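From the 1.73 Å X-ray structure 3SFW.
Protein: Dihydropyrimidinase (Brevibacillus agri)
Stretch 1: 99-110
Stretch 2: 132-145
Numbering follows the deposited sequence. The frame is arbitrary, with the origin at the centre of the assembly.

Stretch 1, residues 99-110: ESLHSAIATWHE
Stretch 2 (132-145) HVLEELESVVNNEG

How do the two stretches lie against each other? Ser-100 stands at the N-cap position of a helix that runs from Leu-101 to Glu-110 and beyond, with regular helical backbone angles throughout. The second stretch enters already helical at His-132 and is helical through Asn-142, kinked where the N atoms of Glu-138 and Ser-139 lack a bond to the preceding turn. The N-to-C directions differ by 40°, and the axes come within 10.8 Å. The register pairs Leu-101 with Glu-136, CA to CA 7.1 Å, then His-102 with Val-140 at 7.5 Å and Ile-105 with Glu-144 at 8.6 Å, also between CA atoms. Together the two sides bury 493 Å².

Why does Leu-101, which has the largest covered area, fit so well? Its CA-to-CB bond points toward the second helix, and with chi1 m and chi2 t the side chain enters as a knob among Val-133, Glu-136, Leu-137 and Val-140. Leu-101 CD1 lies 3.6 Å from Leu-137 CD2, 4.1 Å from Val-133 CG1 and 4.3 Å from Val-140 CG2, so one methyl group meets three apolar side chains. Leu-137 has its CA-to-CB bond directed away, but the end of its side chain comes nearer and reaches this methyl. One turn on, Ile-105 (chi1 m, chi2 t) extends the apolar patch, its CD1 3.7 Å from Val-140 CG2.

What does Glu-136 do at the start of the first helix? The first backbone NH groups of a helix have no carbonyl from a preceding turn to bind, and the carboxylate of Glu-136 supplies acceptors from the other stretch. Its chi1 of -151° and chi2 of 174° (both t), with chi3 near -5°, carry the carboxylate to this end of the helix. Leu-101 N donates to Glu-136 OE1 at 3.0 Å with an angle of 159°, and His-102 N donates to Glu-136 OE2 at 2.9 Å and 150°, although the position of OE2 is less certain. Ser-100 (chi1 p) completes the arrangement within its own stretch: Ser-103 N donates to Ser-100 OG at 2.9 Å, a capping bond. The start of the helix is therefore served by both a local hydroxyl and a carboxylate from across the contact.

How does His-102 take part if its CA-to-CB bond points sideways? Its chi1 of -73° (m) and chi2 of -101° bring the end of the side chain nearer the second helix. His-102 NE2 makes a weak hydrogen bond to Ser-139 OG at 2.9 Å, the angle being only 121°; Ser-139 has chi1 p. The hydroxyl lies at the ring edge, near its plane, as does Glu-144 OE2, which is 4.1 Å from His-102 ND1. Glu-144, with chi1 and chi2 both m, points its CA-to-CB bond toward the first helix and also approaches Ile-105, its OE1 3.9 Å from Ile-105 CG2. Gly-145 follows with positive phi, 69°, a conformation that favours glycine.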

# COMPACT_ATOMS: atom_id res chain seq x y z
N GLU A 99 -3.90 -5.13 -42.56
CA GLU A 99 -3.82 -6.54 -42.99
C GLU A 99 -4.83 -7.36 -42.15
O GLU A 99 -5.00 -7.10 -40.96
CB GLU A 99 -2.39 -7.07 -42.78
CG GLU A 99 -2.20 -8.55 -43.13
CD GLU A 99 -1.06 -9.27 -42.33
OE1 GLU A 99 -0.68 -8.80 -41.21
OE2 GLU A 99 -0.63 -10.37 -42.80
N SER A 100 -5.54 -8.30 -42.77
CA SER A 100 -6.47 -9.12 -41.96
C SER A 100 -5.69 -9.91 -40.92
O SER A 100 -4.52 -10.29 -41.14
CB SER A 100 -7.28 -10.05 -42.81
OG SER A 100 -6.57 -11.21 -43.17
N LEU A 101 -6.33 -10.18 -39.80
CA LEU A 101 -5.75 -11.06 -38.78
C LEU A 101 -5.53 -12.44 -39.37
O LEU A 101 -4.57 -13.11 -39.04
CB LEU A 101 -6.69 -11.17 -37.57
CG LEU A 101 -7.06 -9.86 -36.86
CD1 LEU A 101 -8.01 -10.14 -35.71
CD2 LEU A 101 -5.77 -9.15 -36.35
N HIS A 102 -6.47 -12.92 -40.19
CA HIS A 102 -6.37 -14.28 -40.68
C HIS A 102 -5.21 -14.48 -41.63
O HIS A 102 -4.66 -15.56 -41.69
CB HIS A 102 -7.68 -14.76 -41.36
CG HIS A 102 -8.80 -15.05 -40.39
ND1 HIS A 102 -9.15 -16.32 -39.98
CD2 HIS A 102 -9.60 -14.20 -39.68
CE1 HIS A 102 -10.18 -16.25 -39.14
NE2 HIS A 102 -10.50 -14.98 -38.99
N SER A 103 -4.83 -13.43 -42.37
CA SER A 103 -3.67 -13.55 -43.25
C SER A 103 -2.40 -13.71 -42.43
O SER A 103 -1.54 -14.45 -42.80
CB SER A 103 -3.55 -12.36 -44.23
OG SER A 103 -3.39 -11.14 -43.53
N ALA A 104 -2.31 -13.02 -41.31
CA ALA A 104 -1.09 -13.13 -40.46
C ALA A 104 -1.05 -14.54 -39.88
O ALA A 104 0.01 -15.19 -39.84
CB ALA A 104 -1.14 -12.06 -39.35
N ILE A 105 -2.21 -15.04 -39.42
CA ILE A 105 -2.29 -16.42 -38.93
C ILE A 105 -1.84 -17.46 -39.96
O ILE A 105 -1.07 -18.40 -39.66
CB ILE A 105 -3.75 -16.73 -38.39
CG1 ILE A 105 -4.07 -15.78 -37.22
CG2 ILE A 105 -3.92 -18.24 -38.07
CD1 ILE A 105 -5.60 -15.71 -36.86
N ALA A 106 -2.25 -17.27 -41.22
CA ALA A 106 -1.79 -18.20 -42.28
C ALA A 106 -0.27 -18.14 -42.48
O ALA A 106 0.40 -19.20 -42.66
CB ALA A 106 -2.55 -17.89 -43.61
N THR A 107 0.27 -16.94 -42.41
CA THR A 107 1.72 -16.74 -42.50
C THR A 107 2.48 -17.48 -41.40
O THR A 107 3.50 -18.19 -41.67
CB THR A 107 2.05 -15.26 -42.47
OG1 THR A 107 1.49 -14.66 -43.64
CG2 THR A 107 3.60 -15.05 -42.48
N TRP A 108 1.97 -17.38 -40.18
CA TRP A 108 2.57 -18.13 -39.07
C TRP A 108 2.45 -19.65 -39.17
O TRP A 108 3.39 -20.37 -38.83
CB TRP A 108 2.08 -17.58 -37.69
CG TRP A 108 3.11 -16.78 -36.99
CD1 TRP A 108 3.82 -17.18 -35.87
CD2 TRP A 108 3.65 -15.51 -37.38
NE1 TRP A 108 4.79 -16.24 -35.58
CE2 TRP A 108 4.68 -15.19 -36.44
CE3 TRP A 108 3.38 -14.60 -38.44
CZ2 TRP A 108 5.46 -14.02 -36.55
CZ3 TRP A 108 4.12 -13.39 -38.50
CH2 TRP A 108 5.14 -13.11 -37.55
N HIS A 109 1.30 -20.18 -39.63
CA HIS A 109 1.21 -21.61 -39.86
C HIS A 109 2.26 -22.05 -40.89
O HIS A 109 2.88 -23.11 -40.74
CB HIS A 109 -0.20 -21.98 -40.35
CG HIS A 109 -1.19 -22.17 -39.23
ND1 HIS A 109 -1.15 -23.25 -38.38
CD2 HIS A 109 -2.15 -21.34 -38.75
CE1 HIS A 109 -2.15 -23.15 -37.51
NE2 HIS A 109 -2.75 -21.99 -37.69
N GLU A 110 2.50 -21.20 -41.89
CA GLU A 110 3.48 -21.57 -42.94
C GLU A 110 4.94 -21.51 -42.40
O GLU A 110 5.72 -22.40 -42.70
CB GLU A 110 3.28 -20.72 -44.20
CG GLU A 110 4.27 -20.98 -45.37
CD GLU A 110 4.23 -22.42 -45.91
OE1 GLU A 110 5.20 -22.83 -46.59
OE2 GLU A 110 3.22 -23.14 -45.68
N HIS A 132 -13.65 -4.00 -37.92
CA HIS A 132 -13.40 -5.20 -38.72
C HIS A 132 -12.54 -6.20 -37.93
O HIS A 132 -12.78 -7.40 -37.95
CB HIS A 132 -12.68 -4.82 -40.02
CG HIS A 132 -12.55 -5.96 -41.00
ND1 HIS A 132 -13.29 -6.03 -42.17
CD2 HIS A 132 -11.76 -7.06 -40.98
CE1 HIS A 132 -12.97 -7.14 -42.81
NE2 HIS A 132 -12.05 -7.78 -42.12
N VAL A 133 -11.49 -5.69 -37.30
CA VAL A 133 -10.65 -6.51 -36.44
C VAL A 133 -11.49 -7.15 -35.32
O VAL A 133 -11.36 -8.35 -35.01
CB VAL A 133 -9.52 -5.64 -35.83
CG1 VAL A 133 -8.90 -6.34 -34.57
CG2 VAL A 133 -8.46 -5.36 -36.93
N LEU A 134 -12.33 -6.36 -34.69
CA LEU A 134 -13.12 -6.87 -33.59
C LEU A 134 -14.04 -8.00 -34.08
O LEU A 134 -14.21 -9.03 -33.42
CB LEU A 134 -13.92 -5.74 -32.95
CG LEU A 134 -13.05 -4.69 -32.22
CD1 LEU A 134 -14.01 -3.69 -31.60
CD2 LEU A 134 -12.19 -5.33 -31.11
N GLU A 135 -14.59 -7.83 -35.28
CA GLU A 135 -15.47 -8.87 -35.85
C GLU A 135 -14.68 -10.13 -36.16
O GLU A 135 -15.12 -11.25 -35.85
CB GLU A 135 -16.19 -8.36 -37.13
CG GLU A 135 -17.04 -7.11 -36.89
CD GLU A 135 -18.50 -7.21 -37.40
OE1 GLU A 135 -19.33 -6.35 -37.01
OE2 GLU A 135 -18.80 -8.13 -38.23
N GLU A 136 -13.48 -9.94 -36.69
CA GLU A 136 -12.62 -11.04 -37.07
C GLU A 136 -12.20 -11.90 -35.89
O GLU A 136 -11.94 -13.10 -36.05
CB GLU A 136 -11.36 -10.48 -37.75
CG GLU A 136 -10.80 -11.40 -38.72
CD GLU A 136 -9.65 -10.86 -39.55
OE1 GLU A 136 -9.24 -9.68 -39.51
OE2 GLU A 136 -9.09 -11.72 -40.20
N LEU A 137 -12.10 -11.29 -34.71
CA LEU A 137 -11.61 -12.03 -33.52
C LEU A 137 -12.51 -13.20 -33.14
O LEU A 137 -12.07 -14.15 -32.51
CB LEU A 137 -11.42 -11.07 -32.33
CG LEU A 137 -10.16 -10.20 -32.44
CD1 LEU A 137 -10.17 -9.16 -31.34
CD2 LEU A 137 -8.92 -11.14 -32.34
N GLU A 138 -13.79 -13.14 -33.53
CA GLU A 138 -14.68 -14.25 -33.16
C GLU A 138 -14.24 -15.61 -33.70
O GLU A 138 -14.05 -16.58 -32.94
CB GLU A 138 -16.15 -13.96 -33.52
CG GLU A 138 -17.08 -15.05 -32.98
CD GLU A 138 -18.54 -14.73 -33.25
OE1 GLU A 138 -18.86 -14.34 -34.39
OE2 GLU A 138 -19.33 -14.80 -32.29
N SER A 139 -13.93 -15.68 -35.00
CA SER A 139 -13.45 -16.97 -35.53
C SER A 139 -12.02 -17.21 -35.14
O SER A 139 -11.59 -18.35 -35.05
CB SER A 139 -13.62 -17.02 -37.05
OG SER A 139 -12.82 -16.03 -37.66
N VAL A 140 -11.26 -16.15 -34.90
CA VAL A 140 -9.88 -16.36 -34.40
C VAL A 140 -9.93 -17.16 -33.10
O VAL A 140 -9.20 -18.17 -32.95
CB VAL A 140 -9.12 -15.01 -34.17
CG1 VAL A 140 -7.75 -15.27 -33.39
CG2 VAL A 140 -8.82 -14.32 -35.54
N VAL A 141 -10.75 -16.70 -32.15
CA VAL A 141 -10.83 -17.33 -30.84
C VAL A 141 -11.50 -18.71 -30.91
O VAL A 141 -10.96 -19.73 -30.42
CB VAL A 141 -11.55 -16.41 -29.84
CG1 VAL A 141 -11.88 -17.15 -28.52
CG2 VAL A 141 -10.75 -15.12 -29.61
N ASN A 142 -12.64 -18.78 -31.60
CA ASN A 142 -13.47 -19.99 -31.55
C ASN A 142 -13.02 -21.10 -32.50
O ASN A 142 -13.18 -22.28 -32.18
CB ASN A 142 -14.94 -19.66 -31.90
CG ASN A 142 -15.63 -18.88 -30.79
OD1 ASN A 142 -15.24 -18.95 -29.60
ND2 ASN A 142 -16.66 -18.12 -31.16
N ASN A 143 -12.45 -20.71 -33.65
CA ASN A 143 -12.16 -21.66 -34.75
C ASN A 143 -10.66 -21.87 -34.91
O ASN A 143 -10.22 -22.98 -35.13
CB ASN A 143 -12.78 -21.18 -36.06
CG ASN A 143 -14.30 -21.16 -36.00
OD1 ASN A 143 -14.89 -21.72 -35.08
ND2 ASN A 143 -14.93 -20.40 -36.93
N GLU A 144 -9.88 -20.81 -34.77
CA GLU A 144 -8.44 -20.95 -35.00
C GLU A 144 -7.77 -21.39 -33.72
O GLU A 144 -6.65 -21.88 -33.77
CB GLU A 144 -7.78 -19.64 -35.46
CG GLU A 144 -8.22 -19.13 -36.85
CD GLU A 144 -7.93 -20.13 -37.97
OE1 GLU A 144 -6.88 -20.83 -37.94
OE2 GLU A 144 -8.78 -20.22 -38.88
N GLY A 145 -8.51 -21.32 -32.61
CA GLY A 145 -7.97 -21.77 -31.32
C GLY A 145 -6.88 -20.85 -30.83
O GLY A 145 -5.91 -21.29 -30.17